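Local coordinates for acyl carrier protein (Thermotoga maritima, PDB 1VKU) that probably carries the growing acyl chain during fatty acid biosynthesis, at residues K17-F22 with D81-V86. Numbering follows the deposited sequence.
Sequences KLIAKF and DLIDIV
Leu18 and Ile83 meet where the first and last helices of the acyl carrier protein four-helix bundle, 14-28 and 79-92, pack against each other in the protein interior. The two short segments run at 117° to one another, their axes 10.2 Å apart at closest approach, and the backbones come nearest at this same pair, with 6.3 Å between Leu18 CA and Ile83 CA. Ile83 does most of the reaching. Its CB does not point straight at the first helix, but CG1 lies beside the backbone N (chi1 -59°) and the second torsion, -44°, carries the end of the chain across the gap. There CD1 settles against the helix backbone itself, 3.8 Å from Leu18 O, and also packs on Leu18 CB at 3.9 Å. That carbonyl accepts the N-H of Phe22 within the helix; the methyl lies against it in van der Waals contact. On one flank the side chains of Ile19 and Ile83 cross at about a right angle, with Ile19 CG1 4.1 Å from Ile83 CG1. No hydrogen bond joins the segments, and the side chains that meet are all aliphatic; Phe64, on helix 50-64, adds to the packing round Leu18. Nearly one turn further along the last helix, a single methyl of Val86, CG1, touches both branches of the leucine, 3.8 Å from Leu18 CD2 and 3.9 Å from Leu18 CD1.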
loop_
_atom_site.group_PDB
_atom_site.type_symbol
_atom_site.label_atom_id
_atom_site.label_comp_id
_atom_site.label_asym_id
_atom_site.label_seq_id
_atom_site.Cartn_x
_atom_site.Cartn_y
_atom_site.Cartn_z
ATOM N N LYS A 17 -10.806 -1.628 2.542
ATOM C CA LYS A 17 -10.498 -0.285 2.992
ATOM C C LYS A 17 -9.073 0.144 2.638
ATOM O O LYS A 17 -8.867 1.247 2.156
ATOM C CB LYS A 17 -10.781 -0.139 4.487
ATOM C CG LYS A 17 -12.271 -0.166 4.876
ATOM C CD LYS A 17 -12.405 -0.080 6.371
ATOM C CE LYS A 17 -13.836 -0.127 6.797
ATOM N NZ LYS A 17 -13.877 -0.044 8.258
ATOM N N LEU A 18 -8.099 -0.729 2.858
ATOM C CA LEU A 18 -6.717 -0.430 2.478
ATOM C C LEU A 18 -6.494 -0.399 0.973
ATOM O O LEU A 18 -5.701 0.383 0.491
ATOM C CB LEU A 18 -5.732 -1.372 3.161
ATOM C CG LEU A 18 -5.720 -1.195 4.684
ATOM C CD1 LEU A 18 -4.943 -2.306 5.307
ATOM C CD2 LEU A 18 -5.139 0.145 5.082
ATOM N N ILE A 19 -7.210 -1.218 0.211
ATOM C CA ILE A 19 -7.135 -1.058 -1.240
ATOM C C ILE A 19 -7.709 0.300 -1.639
ATOM O O ILE A 19 -7.172 0.986 -2.513
ATOM C CB ILE A 19 -7.813 -2.246 -1.965
ATOM C CG1 ILE A 19 -6.974 -3.499 -1.754
ATOM C CG2 ILE A 19 -7.938 -1.969 -3.439
ATOM C CD1 ILE A 19 -7.717 -4.831 -2.061
ATOM N N ALA A 20 -8.814 0.688 -1.005
ATOM C CA ALA A 20 -9.426 1.956 -1.338
ATOM C C ALA A 20 -8.496 3.108 -0.987
ATOM O O ALA A 20 -8.462 4.096 -1.707
ATOM C CB ALA A 20 -10.799 2.122 -0.636
ATOM N N LYS A 21 -7.768 2.989 0.127
ATOM C CA LYS A 21 -6.802 3.997 0.522
ATOM C C LYS A 21 -5.628 4.053 -0.480
ATOM O O LYS A 21 -5.231 5.124 -0.923
ATOM C CB LYS A 21 -6.265 3.698 1.936
ATOM C CG LYS A 21 -5.453 4.811 2.499
ATOM C CD LYS A 21 -6.394 5.943 2.802
ATOM C CE LYS A 21 -5.649 7.109 3.256
ATOM N NZ LYS A 21 -6.595 8.190 3.379
ATOM N N PHE A 22 -5.109 2.885 -0.851
ATOM C CA PHE A 22 -4.118 2.799 -1.905
ATOM C C PHE A 22 -4.595 3.554 -3.169
ATOM O O PHE A 22 -3.876 4.379 -3.689
ATOM C CB PHE A 22 -3.847 1.339 -2.218
ATOM C CG PHE A 22 -3.089 1.102 -3.485
ATOM C CD1 PHE A 22 -2.027 1.913 -3.859
ATOM C CD2 PHE A 22 -3.423 0.031 -4.296
ATOM C CE1 PHE A 22 -1.333 1.680 -5.031
ATOM C CE2 PHE A 22 -2.727 -0.213 -5.473
ATOM C CZ PHE A 22 -1.688 0.611 -5.845
ATOM N N ASP A 81 0.946 -7.462 -1.088
ATOM C CA ASP A 81 2.134 -7.435 -0.207
ATOM C C ASP A 81 2.121 -6.194 0.649
ATOM O O ASP A 81 2.479 -6.230 1.816
ATOM C CB ASP A 81 3.447 -7.464 -1.021
ATOM C CG ASP A 81 3.670 -8.765 -1.753
ATOM O OD1 ASP A 81 3.222 -9.833 -1.242
ATOM O OD2 ASP A 81 4.332 -8.812 -2.823
ATOM N N LEU A 82 1.728 -5.082 0.052
ATOM C CA LEU A 82 1.630 -3.839 0.811
ATOM C C LEU A 82 0.443 -3.851 1.778
ATOM O O LEU A 82 0.581 -3.426 2.917
ATOM C CB LEU A 82 1.544 -2.647 -0.123
ATOM C CG LEU A 82 1.231 -1.330 0.562
ATOM C CD1 LEU A 82 2.378 -0.907 1.454
ATOM C CD2 LEU A 82 0.990 -0.306 -0.495
ATOM N N ILE A 83 -0.698 -4.377 1.336
ATOM C CA ILE A 83 -1.881 -4.481 2.175
ATOM C C ILE A 83 -1.517 -5.332 3.401
ATOM O O ILE A 83 -1.825 -4.977 4.530
ATOM C CB ILE A 83 -3.065 -5.128 1.385
ATOM C CG1 ILE A 83 -3.463 -4.324 0.124
ATOM C CG2 ILE A 83 -4.281 -5.380 2.294
ATOM C CD1 ILE A 83 -3.558 -2.787 0.309
ATOM N N ASP A 84 -0.821 -6.429 3.157
ATOM C CA ASP A 84 -0.447 -7.364 4.206
ATOM C C ASP A 84 0.496 -6.740 5.222
ATOM O O ASP A 84 0.330 -6.918 6.413
ATOM C CB ASP A 84 0.228 -8.582 3.601
ATOM C CG ASP A 84 -0.762 -9.607 3.049
ATOM O OD1 ASP A 84 -2.001 -9.475 3.248
ATOM O OD2 ASP A 84 -0.363 -10.599 2.390
ATOM N N ILE A 85 1.492 -6.018 4.738
ATOM C CA ILE A 85 2.435 -5.355 5.604
ATOM C C ILE A 85 1.721 -4.356 6.497
ATOM O O ILE A 85 1.916 -4.375 7.693
ATOM C CB ILE A 85 3.553 -4.706 4.774
ATOM C CG1 ILE A 85 4.567 -5.784 4.386
ATOM C CG2 ILE A 85 4.267 -3.616 5.566
ATOM C CD1 ILE A 85 5.335 -5.490 3.122
ATOM N N VAL A 86 0.903 -3.489 5.912
ATOM C CA VAL A 86 0.120 -2.486 6.652
ATOM C C VAL A 86 -0.781 -3.100 7.730
ATOM O O VAL A 86 -0.704 -2.701 8.885
ATOM C CB VAL A 86 -0.674 -1.570 5.691
ATOM C CG1 VAL A 86 -1.644 -0.662 6.452
ATOM C CG2 VAL A 86 0.303 -0.726 4.856
#